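Local coordinates for exoglucanase A (Cellulomonas fimi, PDB 7CBD), which hydrolyses the 1,4-beta-glucosidic linkages of cellulose with inversion of anomeric configuration, releasing cellobiose from non-reducing chain ends, and is represented here by its catalytic domain, at residues A[14-19]-A[50-55]; A[193-198]-A[230-235]; A[236-241]-A[299-304]; A[293-298]-A[362-367]; A[368-373]-A[414-419]. All coordinates share one frame; numbering follows the deposited sequence.

Contact 1. Residues A[14-19]-A[50-55]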
# COMPACT_ATOMS: atom_id res chain seq x y z
N VAL A 14 10.38 9.18 14.12
CA VAL A 14 10.47 9.63 12.74
C VAL A 14 10.44 8.40 11.84
O VAL A 14 10.59 7.27 12.29
CB VAL A 14 11.75 10.49 12.52
CG1 VAL A 14 13.00 9.66 12.73
CG2 VAL A 14 11.76 11.17 11.17
N GLN A 15 10.23 8.62 10.54
CA GLN A 15 10.25 7.54 9.56
C GLN A 15 11.38 7.74 8.56
O GLN A 15 11.73 8.87 8.20
CB GLN A 15 8.91 7.43 8.82
CG GLN A 15 7.74 7.12 9.74
CD GLN A 15 6.46 6.91 8.95
OE1 GLN A 15 6.43 6.13 8.00
NE2 GLN A 15 5.40 7.60 9.34
N TYR A 16 11.95 6.63 8.09
CA TYR A 16 13.05 6.68 7.13
C TYR A 16 12.62 7.34 5.83
O TYR A 16 11.57 7.02 5.28
CB TYR A 16 13.48 5.25 6.81
CG TYR A 16 14.54 5.11 5.73
CD1 TYR A 16 15.84 5.51 5.96
CD2 TYR A 16 14.24 4.53 4.50
CE1 TYR A 16 16.82 5.36 4.99
CE2 TYR A 16 15.20 4.37 3.52
CZ TYR A 16 16.50 4.78 3.78
OH TYR A 16 17.49 4.63 2.83
N VAL A 17 13.48 8.23 5.32
CA VAL A 17 13.30 8.82 4.00
C VAL A 17 14.32 8.20 3.05
O VAL A 17 15.53 8.21 3.33
CB VAL A 17 13.42 10.36 4.06
CG1 VAL A 17 13.27 10.96 2.68
CG2 VAL A 17 12.36 10.92 5.00
N ASN A 18 13.83 7.65 1.94
CA ASN A 18 14.64 6.90 0.98
C ASN A 18 15.33 7.87 0.03
O ASN A 18 14.66 8.49 -0.81
CB ASN A 18 13.72 5.93 0.24
CG ASN A 18 14.42 5.16 -0.86
OD1 ASN A 18 15.60 5.38 -1.14
ND2 ASN A 18 13.70 4.25 -1.48
N PRO A 19 16.65 8.03 0.11
CA PRO A 19 17.32 9.02 -0.75
C PRO A 19 17.27 8.69 -2.23
O PRO A 19 17.36 9.60 -3.06
CB PRO A 19 18.76 9.04 -0.22
CG PRO A 19 18.95 7.68 0.36
CD PRO A 19 17.61 7.28 0.94
N THR A 50 8.93 6.94 2.56
CA THR A 50 8.29 5.88 1.79
C THR A 50 8.94 4.55 2.13
O THR A 50 10.10 4.49 2.56
CB THR A 50 8.42 6.12 0.28
OG1 THR A 50 9.80 6.29 -0.06
CG2 THR A 50 7.64 7.35 -0.16
N ALA A 51 8.20 3.46 1.91
CA ALA A 51 8.73 2.14 2.20
C ALA A 51 9.68 1.68 1.10
O ALA A 51 9.52 2.02 -0.08
CB ALA A 51 7.60 1.13 2.35
N VAL A 52 10.66 0.88 1.50
CA VAL A 52 11.57 0.22 0.58
C VAL A 52 11.02 -1.18 0.31
O VAL A 52 10.78 -1.95 1.24
CB VAL A 52 12.99 0.16 1.15
CG1 VAL A 52 13.87 -0.72 0.28
CG2 VAL A 52 13.55 1.57 1.28
N TRP A 53 10.82 -1.50 -0.97
CA TRP A 53 10.20 -2.76 -1.37
C TRP A 53 11.28 -3.77 -1.74
O TRP A 53 12.09 -3.53 -2.64
CB TRP A 53 9.30 -2.56 -2.59
CG TRP A 53 8.03 -1.83 -2.28
CD1 TRP A 53 7.90 -0.54 -1.82
CD2 TRP A 53 6.69 -2.34 -2.41
NE1 TRP A 53 6.57 -0.23 -1.66
CE2 TRP A 53 5.81 -1.32 -2.02
CE3 TRP A 53 6.16 -3.57 -2.83
CZ2 TRP A 53 4.43 -1.49 -2.02
CZ3 TRP A 53 4.79 -3.73 -2.83
CH2 TRP A 53 3.94 -2.69 -2.43
N MET A 54 11.28 -4.92 -1.05
CA MET A 54 12.07 -6.07 -1.50
C MET A 54 11.17 -6.90 -2.42
O MET A 54 10.63 -7.94 -2.05
CB MET A 54 12.59 -6.86 -0.31
CG MET A 54 13.65 -6.10 0.50
SD MET A 54 15.21 -5.85 -0.40
CE MET A 54 15.24 -4.07 -0.63
N ASP A 55 10.97 -6.38 -3.63
CA ASP A 55 9.99 -6.96 -4.55
C ASP A 55 10.56 -8.09 -5.40
O ASP A 55 9.84 -8.63 -6.25
CB ASP A 55 9.32 -5.90 -5.43
CG ASP A 55 10.30 -5.08 -6.25
OD1 ASP A 55 11.52 -5.21 -6.06
OD2 ASP A 55 9.83 -4.29 -7.11
O HOH W 1 10.28 4.53 5.53
O HOH W 2 11.24 8.29 1.16
O HOH W 3 10.80 4.08 -1.31
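The ring of Y16 and the amide of N18 converge on one methyl group of V52, CG2, near the first strands of the distorted parallel beta/alpha barrel of glycosyl hydrolase family 6. Strands 14-15 and 52-54 do not pair directly; each lies parallel to strand 87-93, and the segments meet through side chains and water. Y16 presents an edge: its CE2 lies 3.9 Å from V52 CG2, with the methyl near the plane of the ring. The ring is swung there because CG is anti to the backbone N (chi1 175°), and its hydroxyl is held at the far end by H72 and N75 of helix 69-83. N18 comes in at about a right angle to V52, its ND2 3.8 Å from the same CG2. This amide has two tasks. N18 stands at the N-cap of helix 19-30, where OD1 accepts from the backbone N of T20, while ND2 faces the neighbouring segment.

Water fills the polar part of the interface. One molecule donates to both carbonyls, 2.8 Å from Y16 O and 3.0 Å from T50 O. A second accepts from N18 N and meets T50 OG1 at 2.7 Å. The hydroxyl of T50 lies between the backbone N and the carbonyl carbon (chi1 54°), which turns it to this seam. A third water, also 2.7 Å from T50 OG1, accepts from N18 ND2 and donates to A51 O, the last contact being 2.7 Å long.

Contact 2. Residues A[193-198]-A[230-235]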
# COMPACT_ATOMS: atom_id res chain seq x y z
N ILE A 193 -3.89 -6.21 4.72
CA ILE A 193 -5.31 -6.56 4.78
C ILE A 193 -6.09 -6.02 3.58
O ILE A 193 -7.29 -5.73 3.69
CB ILE A 193 -5.96 -6.19 6.13
CG1 ILE A 193 -5.89 -4.68 6.39
CG2 ILE A 193 -5.33 -7.00 7.25
CD1 ILE A 193 -6.90 -4.22 7.41
N GLY A 194 -5.45 -5.91 2.43
CA GLY A 194 -6.20 -5.44 1.27
C GLY A 194 -6.76 -4.06 1.52
O GLY A 194 -6.11 -3.20 2.12
N HIS A 195 -7.98 -3.83 1.05
CA HIS A 195 -8.64 -2.54 1.20
C HIS A 195 -10.15 -2.77 1.15
O HIS A 195 -10.61 -3.86 0.82
CB HIS A 195 -8.20 -1.54 0.12
CG HIS A 195 -8.62 -1.93 -1.26
ND1 HIS A 195 -9.62 -1.27 -1.96
CD2 HIS A 195 -8.19 -2.92 -2.08
CE1 HIS A 195 -9.77 -1.83 -3.14
NE2 HIS A 195 -8.91 -2.83 -3.24
N SER A 196 -10.91 -1.71 1.42
CA SER A 196 -12.36 -1.88 1.53
C SER A 196 -13.01 -2.29 0.21
O SER A 196 -14.04 -2.95 0.23
CB SER A 196 -13.03 -0.62 2.08
OG SER A 196 -12.73 0.53 1.30
N GLY A 197 -12.44 -1.88 -0.92
CA GLY A 197 -13.01 -2.25 -2.20
C GLY A 197 -12.80 -3.71 -2.57
O GLY A 197 -13.30 -4.16 -3.60
N TRP A 198 -12.06 -4.45 -1.76
CA TRP A 198 -11.84 -5.88 -1.93
C TRP A 198 -12.53 -6.68 -0.83
O TRP A 198 -13.22 -7.66 -1.12
CB TRP A 198 -10.33 -6.14 -1.92
CG TRP A 198 -9.88 -7.56 -2.18
CD1 TRP A 198 -10.64 -8.63 -2.58
CD2 TRP A 198 -8.55 -8.05 -2.05
NE1 TRP A 198 -9.85 -9.75 -2.71
CE2 TRP A 198 -8.56 -9.42 -2.39
CE3 TRP A 198 -7.34 -7.46 -1.67
CZ2 TRP A 198 -7.42 -10.20 -2.36
CZ3 TRP A 198 -6.20 -8.24 -1.65
CH2 TRP A 198 -6.25 -9.60 -1.99
N VAL A 230 -2.10 -3.50 7.87
CA VAL A 230 -1.99 -2.33 7.00
C VAL A 230 -2.94 -2.48 5.81
O VAL A 230 -2.97 -3.53 5.16
CB VAL A 230 -0.53 -2.06 6.56
CG1 VAL A 230 0.11 -3.29 5.93
CG2 VAL A 230 -0.45 -0.86 5.64
N SER A 231 -3.72 -1.43 5.56
CA SER A 231 -4.67 -1.42 4.45
C SER A 231 -4.25 -0.44 3.37
O SER A 231 -3.43 0.47 3.59
CB SER A 231 -6.10 -1.11 4.92
OG SER A 231 -6.33 0.28 4.99
N ASP A 232 -4.81 -0.64 2.17
CA ASP A 232 -4.69 0.25 1.03
C ASP A 232 -3.31 0.24 0.41
O ASP A 232 -3.00 1.15 -0.39
CB ASP A 232 -5.10 1.70 1.39
CG ASP A 232 -6.01 2.36 0.36
OD1 ASP A 232 -6.54 1.68 -0.55
OD2 ASP A 232 -6.22 3.59 0.52
N VAL A 233 -2.44 -0.74 0.73
CA VAL A 233 -1.11 -0.65 0.15
C VAL A 233 -1.15 -0.76 -1.36
O VAL A 233 -1.81 -1.64 -1.95
CB VAL A 233 0.02 -1.42 0.86
CG1 VAL A 233 -0.36 -2.05 2.20
CG2 VAL A 233 0.82 -2.28 -0.07
N ALA A 234 -0.51 0.20 -2.01
CA ALA A 234 -0.46 0.34 -3.45
C ALA A 234 -1.82 0.53 -4.09
O ALA A 234 -1.94 0.42 -5.30
CB ALA A 234 0.30 -0.82 -4.12
N ASN A 235 -2.85 0.84 -3.30
CA ASN A 235 -4.19 1.09 -3.81
C ASN A 235 -4.53 2.56 -3.63
O ASN A 235 -3.70 3.38 -3.21
CB ASN A 235 -5.22 0.14 -3.18
CG ASN A 235 -6.37 -0.18 -4.13
OD1 ASN A 235 -7.30 0.61 -4.28
ND2 ASN A 235 -6.30 -1.32 -4.79
O HOH W 4 -3.39 -3.38 1.49
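The carbonyl oxygen G194 O is gripped from the facing segment by the backbone N of D232, 2.9 Å away with an N-H...O angle of 167°, and by a water that donates to it and accepts from V233 N. The CA-H of S231 adds a further approach, S231 CA standing 3.3 Å from G194 O. One step earlier, I193 N donates to V230 O at 2.9 Å, continuing the parallel pairing of strands 187-192 and 228-231 to their C-terminal ends, where the barrel of this family opens into its active-site cleft. G194 sits at positive phi, and a CB on it would clash with CE3 of W198. Beyond the strands the side chains take over. The H195 ring lies over the amide of N235, the two planes 25° apart, with N235 ND2 3.3 Å above the ring and offset toward its rim; W198 N lies over the opposite face. Both stacked groups are fixed by outside partners, H195 ND1 by the hydroxyl of T237 and N235 OD1 by R328. An alanine in place of H195 would probably open a gap over the N235 amide and leave T237 OG1 without its imidazole mate. D232 reaches back so that OD1 lies 3.7 Å from H195 CB, while its OD2 accepts from N299. From D232 a type II turn runs to N235, closed by N235 N donating to D232 O at 2.9 Å.

Contact 3. Residues A[236-241]-A[299-304]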
# COMPACT_ATOMS: atom_id res chain seq x y z
N THR A 236 -5.77 2.91 -3.98
CA THR A 236 -6.20 4.29 -4.03
C THR A 236 -7.52 4.54 -3.32
O THR A 236 -8.02 5.67 -3.36
CB THR A 236 -6.31 4.78 -5.49
OG1 THR A 236 -7.25 3.96 -6.20
CG2 THR A 236 -4.96 4.71 -6.18
N THR A 237 -8.09 3.55 -2.64
CA THR A 237 -9.37 3.76 -1.99
C THR A 237 -9.24 4.89 -0.98
O THR A 237 -8.28 4.91 -0.20
CB THR A 237 -9.79 2.47 -1.31
OG1 THR A 237 -9.92 1.45 -2.32
CG2 THR A 237 -11.12 2.65 -0.60
N PRO A 238 -10.15 5.87 -0.98
CA PRO A 238 -9.93 7.08 -0.17
C PRO A 238 -9.87 6.78 1.32
O PRO A 238 -10.46 5.82 1.82
CB PRO A 238 -11.13 7.98 -0.50
CG PRO A 238 -12.10 7.12 -1.19
CD PRO A 238 -11.34 6.00 -1.84
N LEU A 239 -9.15 7.65 2.02
CA LEU A 239 -9.12 7.60 3.47
C LEU A 239 -10.53 7.80 4.03
O LEU A 239 -10.99 7.03 4.88
CB LEU A 239 -8.17 8.68 3.98
CG LEU A 239 -7.89 8.68 5.48
CD1 LEU A 239 -7.21 7.37 5.90
CD2 LEU A 239 -7.04 9.87 5.86
N GLU A 240 -11.22 8.84 3.56
CA GLU A 240 -12.60 9.11 3.92
C GLU A 240 -13.36 9.57 2.68
O GLU A 240 -12.79 10.21 1.80
CB GLU A 240 -12.72 10.22 4.98
CG GLU A 240 -12.31 9.78 6.38
CD GLU A 240 -12.83 10.70 7.46
OE1 GLU A 240 -12.33 11.83 7.55
OE2 GLU A 240 -13.74 10.28 8.21
N GLU A 241 -14.64 9.22 2.63
CA GLU A 241 -15.56 9.81 1.67
C GLU A 241 -16.31 10.92 2.38
O GLU A 241 -17.28 10.64 3.10
CB GLU A 241 -16.53 8.75 1.12
CG GLU A 241 -15.92 7.86 0.04
CD GLU A 241 -15.69 8.58 -1.28
OE1 GLU A 241 -16.03 9.78 -1.39
OE2 GLU A 241 -15.16 7.95 -2.22
N ASN A 299 -4.20 7.94 -2.28
CA ASN A 299 -5.63 7.84 -2.05
C ASN A 299 -6.30 9.18 -1.78
O ASN A 299 -7.41 9.22 -1.24
CB ASN A 299 -5.96 6.82 -0.94
CG ASN A 299 -5.47 7.26 0.43
OD1 ASN A 299 -4.90 8.34 0.60
ND2 ASN A 299 -5.70 6.42 1.43
N GLY A 300 -5.66 10.29 -2.16
CA GLY A 300 -6.21 11.61 -1.85
C GLY A 300 -7.41 12.00 -2.69
O GLY A 300 -8.33 12.67 -2.19
N TRP A 301 -7.42 11.64 -3.98
CA TRP A 301 -8.52 12.01 -4.88
C TRP A 301 -8.86 13.50 -4.82
O TRP A 301 -10.01 13.89 -4.61
CB TRP A 301 -9.74 11.12 -4.65
CG TRP A 301 -9.49 9.72 -5.07
CD1 TRP A 301 -9.30 8.63 -4.27
CD2 TRP A 301 -9.34 9.25 -6.42
NE1 TRP A 301 -9.06 7.51 -5.03
CE2 TRP A 301 -9.08 7.87 -6.36
CE3 TRP A 301 -9.41 9.87 -7.68
CZ2 TRP A 301 -8.88 7.09 -7.50
CZ3 TRP A 301 -9.22 9.10 -8.81
CH2 TRP A 301 -8.96 7.72 -8.72
N GLY A 302 -7.84 14.33 -5.00
CA GLY A 302 -8.00 15.77 -5.02
C GLY A 302 -7.99 16.34 -6.43
O GLY A 302 -8.30 15.66 -7.41
N GLY A 303 -7.64 17.61 -6.52
CA GLY A 303 -7.66 18.31 -7.78
C GLY A 303 -9.05 18.79 -8.14
O GLY A 303 -10.00 18.66 -7.36
N PRO A 304 -9.20 19.35 -9.34
CA PRO A 304 -10.47 19.99 -9.71
C PRO A 304 -11.64 19.04 -9.84
O PRO A 304 -12.79 19.49 -9.77
CB PRO A 304 -10.15 20.68 -11.05
CG PRO A 304 -8.95 19.95 -11.58
CD PRO A 304 -8.16 19.52 -10.37
O HOH W 5 -8.50 10.41 0.93
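The indole of W301 meets the 236-241 loop with its pyrrole edge: NE1 donates to T236 O at 2.7 Å, a short but bent bond (142°) in which the oxygen lies 16° out of the ring plane. Farther along the same side of the indole, CZ2 comes 3.8 Å from T236 OG1, while P238 approaches obliquely, its CD 4.1 Å from W301 CD1. The other flat group, the amide of N299, meets the same loop one residue further on. Its CG stands between the backbone N and the carbonyl carbon (chi1 67°), which turns ND2 toward T237 O; that bond is long and weak at 3.4 Å, ND2 being held more firmly by D232. N299 CB is pressed close to the backbone of the loop, 3.1 Å from T237 O. The backbones also touch: P238 CA points a C-H at N299 O. N299 O in addition accepts from a water, 2.7 Å away, that takes the N-H of L239, so the carbonyl serves both the proline and the leucine beyond it.

T237 turns away from this interface, its hydroxyl engaging R328. What is joined here is a pair of loops following strands 228-231 and 291-295. Loops at this end of the parallel strands build the active-site cleft of the family 6 barrel, and the side chain of T236 lies about 6 Å from that of D371, a predicted active-site residue.

Contact 4. Residues A[293-298]-A[362-367]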
# COMPACT_ATOMS: atom_id res chain seq x y z
N LEU A 293 -2.53 0.47 10.10
CA LEU A 293 -1.91 1.47 9.24
C LEU A 293 -2.75 1.61 7.98
O LEU A 293 -3.36 0.64 7.53
CB LEU A 293 -0.51 1.04 8.80
CG LEU A 293 0.52 0.74 9.88
CD1 LEU A 293 1.78 0.18 9.24
CD2 LEU A 293 0.85 1.99 10.68
N VAL A 294 -2.78 2.81 7.40
CA VAL A 294 -3.30 3.01 6.05
C VAL A 294 -2.18 3.58 5.19
O VAL A 294 -1.52 4.55 5.59
CB VAL A 294 -4.53 3.94 6.02
CG1 VAL A 294 -5.03 4.10 4.58
CG2 VAL A 294 -5.64 3.41 6.89
N ASP A 295 -1.97 2.98 4.01
CA ASP A 295 -1.10 3.53 2.99
C ASP A 295 -1.85 4.67 2.32
O ASP A 295 -2.79 4.44 1.55
CB ASP A 295 -0.77 2.44 1.96
CG ASP A 295 0.20 2.91 0.89
OD1 ASP A 295 0.60 4.10 0.91
OD2 ASP A 295 0.59 2.09 0.04
N THR A 296 -1.44 5.91 2.62
CA THR A 296 -2.07 7.12 2.10
C THR A 296 -1.31 7.71 0.91
O THR A 296 -1.55 8.86 0.53
CB THR A 296 -2.21 8.15 3.22
OG1 THR A 296 -0.93 8.39 3.80
CG2 THR A 296 -3.16 7.66 4.30
N SER A 297 -0.44 6.91 0.28
CA SER A 297 0.42 7.43 -0.78
C SER A 297 -0.36 7.98 -1.96
O SER A 297 0.06 8.96 -2.58
CB SER A 297 1.37 6.33 -1.24
OG SER A 297 0.67 5.13 -1.58
N ARG A 298 -1.48 7.34 -2.32
CA ARG A 298 -2.13 7.67 -3.58
C ARG A 298 -3.65 7.67 -3.47
O ARG A 298 -4.35 7.45 -4.48
CB ARG A 298 -1.66 6.75 -4.72
CG ARG A 298 -0.15 6.79 -4.95
CD ARG A 298 0.29 5.96 -6.13
NE ARG A 298 -0.08 4.55 -5.94
CZ ARG A 298 0.16 3.58 -6.81
NH1 ARG A 298 0.78 3.85 -7.96
NH2 ARG A 298 -0.22 2.33 -6.54
N VAL A 362 1.11 6.00 6.53
CA VAL A 362 2.40 5.67 5.93
C VAL A 362 2.24 5.75 4.42
O VAL A 362 1.14 5.63 3.88
CB VAL A 362 2.88 4.27 6.34
CG1 VAL A 362 3.37 4.26 7.78
CG2 VAL A 362 1.75 3.26 6.18
N TRP A 363 3.37 5.96 3.73
CA TRP A 363 3.43 5.81 2.27
C TRP A 363 4.18 4.51 2.01
O TRP A 363 5.42 4.48 2.00
CB TRP A 363 4.13 6.99 1.61
CG TRP A 363 3.29 8.22 1.55
CD1 TRP A 363 2.03 8.40 2.07
CD2 TRP A 363 3.65 9.46 0.94
NE1 TRP A 363 1.58 9.67 1.80
CE2 TRP A 363 2.57 10.35 1.12
CE3 TRP A 363 4.78 9.90 0.25
CZ2 TRP A 363 2.59 11.66 0.63
CZ3 TRP A 363 4.81 11.20 -0.22
CH2 TRP A 363 3.72 12.07 -0.03
N ILE A 364 3.43 3.43 1.82
CA ILE A 364 4.06 2.15 1.52
C ILE A 364 4.46 2.09 0.05
O ILE A 364 5.64 1.98 -0.29
CB ILE A 364 3.19 0.96 1.96
CG1 ILE A 364 2.86 1.04 3.46
CG2 ILE A 364 3.90 -0.34 1.66
CD1 ILE A 364 4.07 1.09 4.39
N LYS A 365 3.49 2.21 -0.85
CA LYS A 365 3.82 2.41 -2.26
C LYS A 365 4.47 3.78 -2.42
O LYS A 365 3.94 4.77 -1.90
CB LYS A 365 2.55 2.35 -3.09
CG LYS A 365 2.79 2.56 -4.58
CD LYS A 365 3.46 1.35 -5.21
CE LYS A 365 3.62 1.55 -6.71
NZ LYS A 365 4.10 0.33 -7.41
N PRO A 366 5.60 3.90 -3.12
CA PRO A 366 6.21 5.23 -3.32
C PRO A 366 5.55 5.96 -4.47
O PRO A 366 5.55 5.45 -5.61
CB PRO A 366 7.68 4.90 -3.64
CG PRO A 366 7.87 3.43 -3.22
CD PRO A 366 6.52 2.82 -3.53
N PRO A 367 4.97 7.14 -4.23
CA PRO A 367 4.33 7.87 -5.33
C PRO A 367 5.28 8.08 -6.50
O PRO A 367 6.45 8.45 -6.32
CB PRO A 367 3.93 9.20 -4.68
CG PRO A 367 3.74 8.85 -3.23
CD PRO A 367 4.78 7.81 -2.93
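The carboxylate of D295 is the polar centre where strand 291-295 meets the 362-367 segment, joined by a parallel beta bridge and continued by an Asx turn. OD2 accepts from K365 N at 3.0 Å in an almost straight bond (179°), on the syn side but 32° out of the carboxylate plane. OD1 takes a weak bond from I364 N and, from one face of that plane, two more from S297: its backbone N, which closes the Asx turn, and its hydroxyl, at 2.7 Å. CG anti to the backbone N (chi1 -177°) brings the carboxylate up against these donors, and OD2 also accepts from A234 N. An alanine in place of D295 would probably leave the amides of I364, K365 and S297 without their acceptor and free the S297 hydroxyl to turn.

Outside this shell, the bridge itself is held by V362 N donating to V294 O at 3.1 Å and T296 N to V362 O at 2.9 Å. S297, fixed by D295, lays its CA over the indole of W363, 3.6 Å from the centroid of the five-membered ring; P367 CG lies over the same face, while W363 NE1 and T296 OG1 both bond R344 O. Outermost, R298 reaches D371, a predicted active-site residue, by a salt bridge through NH2. Its guanidinium is backed by the aliphatic chain of K365, whose CG sits 3.5 Å above the guanidinium plane.

Contact 5. Residues A[368-373]-A[414-419]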
# COMPACT_ATOMS: atom_id res chain seq x y z
N GLY A 368 4.77 7.83 -7.71
CA GLY A 368 5.55 7.95 -8.92
C GLY A 368 5.99 6.63 -9.51
O GLY A 368 6.29 6.57 -10.71
N GLU A 369 6.03 5.56 -8.72
CA GLU A 369 6.38 4.25 -9.24
C GLU A 369 5.15 3.58 -9.85
O GLU A 369 4.08 3.54 -9.23
CB GLU A 369 6.97 3.38 -8.12
CG GLU A 369 8.33 3.90 -7.68
CD GLU A 369 9.02 3.03 -6.65
OE1 GLU A 369 8.51 1.95 -6.29
OE2 GLU A 369 10.11 3.45 -6.21
N SER A 370 5.32 3.04 -11.05
CA SER A 370 4.23 2.40 -11.76
C SER A 370 3.76 1.13 -11.04
O SER A 370 4.53 0.46 -10.34
CB SER A 370 4.70 2.01 -13.16
OG SER A 370 3.68 1.36 -13.89
N ASP A 371 2.49 0.79 -11.24
CA ASP A 371 1.94 -0.47 -10.77
C ASP A 371 2.16 -1.61 -11.76
O ASP A 371 1.96 -2.78 -11.40
CB ASP A 371 0.43 -0.36 -10.52
CG ASP A 371 0.09 0.66 -9.45
OD1 ASP A 371 0.89 0.83 -8.51
OD2 ASP A 371 -0.99 1.27 -9.55
N GLY A 372 2.56 -1.31 -12.98
CA GLY A 372 2.70 -2.31 -14.01
C GLY A 372 2.59 -1.67 -15.37
O GLY A 372 2.04 -0.58 -15.54
N ALA A 373 3.14 -2.35 -16.37
CA ALA A 373 3.18 -1.80 -17.71
C ALA A 373 1.82 -1.92 -18.39
O ALA A 373 1.07 -2.87 -18.17
CB ALA A 373 4.24 -2.51 -18.56
N GLN A 414 9.09 1.27 -11.92
CA GLN A 414 9.75 2.27 -12.74
C GLN A 414 9.03 3.61 -12.63
O GLN A 414 7.84 3.68 -12.32
CB GLN A 414 9.78 1.81 -14.20
CG GLN A 414 10.59 0.54 -14.41
CD GLN A 414 12.06 0.73 -14.07
OE1 GLN A 414 12.74 1.57 -14.67
NE2 GLN A 414 12.55 -0.03 -13.11
N TRP A 415 9.78 4.68 -12.89
CA TRP A 415 9.23 6.03 -12.76
C TRP A 415 8.19 6.29 -13.84
O TRP A 415 8.44 6.07 -15.03
CB TRP A 415 10.33 7.08 -12.85
CG TRP A 415 9.80 8.40 -12.46
CD1 TRP A 415 9.44 9.42 -13.29
CD2 TRP A 415 9.50 8.83 -11.13
NE1 TRP A 415 8.95 10.47 -12.56
CE2 TRP A 415 8.98 10.13 -11.23
CE3 TRP A 415 9.64 8.24 -9.87
CZ2 TRP A 415 8.59 10.85 -10.12
CZ3 TRP A 415 9.25 8.97 -8.76
CH2 TRP A 415 8.74 10.27 -8.89
N PHE A 416 7.02 6.77 -13.43
CA PHE A 416 5.88 6.99 -14.32
C PHE A 416 5.63 8.49 -14.36
O PHE A 416 4.92 9.05 -13.53
CB PHE A 416 4.69 6.22 -13.76
CG PHE A 416 3.55 6.04 -14.74
CD1 PHE A 416 2.53 5.15 -14.45
CD2 PHE A 416 3.49 6.75 -15.94
CE1 PHE A 416 1.47 4.97 -15.32
CE2 PHE A 416 2.42 6.57 -16.82
CZ PHE A 416 1.42 5.68 -16.51
N GLU A 417 6.21 9.14 -15.38
CA GLU A 417 6.29 10.60 -15.43
C GLU A 417 4.91 11.26 -15.34
O GLU A 417 4.68 12.12 -14.48
CB GLU A 417 7.00 11.03 -16.71
CG GLU A 417 7.33 12.51 -16.77
CD GLU A 417 8.56 12.88 -15.96
OE1 GLU A 417 9.16 11.97 -15.34
OE2 GLU A 417 8.94 14.07 -15.93
N GLU A 418 4.00 10.88 -16.24
CA GLU A 418 2.69 11.51 -16.31
C GLU A 418 1.89 11.23 -15.05
O GLU A 418 1.17 12.11 -14.55
CB GLU A 418 1.93 11.00 -17.53
CG GLU A 418 2.62 11.27 -18.85
CD GLU A 418 3.31 10.05 -19.39
OE1 GLU A 418 4.05 9.40 -18.62
OE2 GLU A 418 3.11 9.75 -20.59
N GLN A 419 1.98 10.00 -14.54
CA GLN A 419 1.25 9.63 -13.35
C GLN A 419 1.70 10.46 -12.15
O GLN A 419 0.87 10.92 -11.37
CB GLN A 419 1.43 8.15 -13.07
CG GLN A 419 0.68 7.66 -11.85
CD GLN A 419 1.01 6.23 -11.53
OE1 GLN A 419 2.17 5.90 -11.27
NE2 GLN A 419 0.00 5.36 -11.57
O HOH W 6 2.75 5.85 -8.60
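F416 turns its side chain onto the 368-373 segment, CG anti to the backbone N (chi1 -165°). Its CB rests 3.5 Å from G368 O; farther out, CD1 comes 4.0 Å from S370 OG, an oblique approach to the ring. One face of the ring is taken by the CB of Q419, one turn into the helix for which F416 stands at the N-cap position, and the side chain also packs on T406 and A409 of a nearby loop.

The backbones run beside each other through a single bridge between E369 and W415. F416 N donates to G368 O at 2.8 Å, and S370 N donates to Q414 O at 2.9 Å, in the plane of that carbonyl. W415 swings its indole back over G368: G368 O lies over one face, offset toward the rim, and G368 CA stands 4.1 Å from the centroid of the W415 six-membered ring in a CH-pi contact. There is no room for a side chain here, since a CB on G368 would fall 2.5 Å from W415 CH2. The indole also packs on S24, V25 and A28 of helix 19-30. Q419 extends in from the helix; its OE1 accepts from a water that donates also to E369 O and accepts from G368 N, while NE2 bonds N336.

S370 OG hydrogen-bonds to the carbonyl of P410 and accepts from G372 N at 3.0 Å, an ST turn. That turn encloses D371, a predicted active-site residue, whose OD2 accepts from N336 N: a loop of the family 6 active site, bonded through G368 O and S370 N to the residues just before helix 417-425.

Overall arrangement
From the N terminus, contact 1 closes a largely helical excursion that brings strand 52-54 close to strand 14-15. Contact 2 follows in series, closing the loop between neighbouring strands 187-192 and 228-231. Contacts 3 and 4 cross, as the 293-298 segment precedes 299-304 and its partner 362-367 follows it; contact 3 joins the loops after strands 228-231 and 291-295, contact 4 the end of strand 291-295 to the segment after strand 358-362. Contact 5 closes last, between the loop that holds D371 and the start of helix 417-425. Contact 4 touches all the others; W53 NE1 and A51 N of contact 1 bond its I364 O and W363 O, consistent with closure of the distorted barrel.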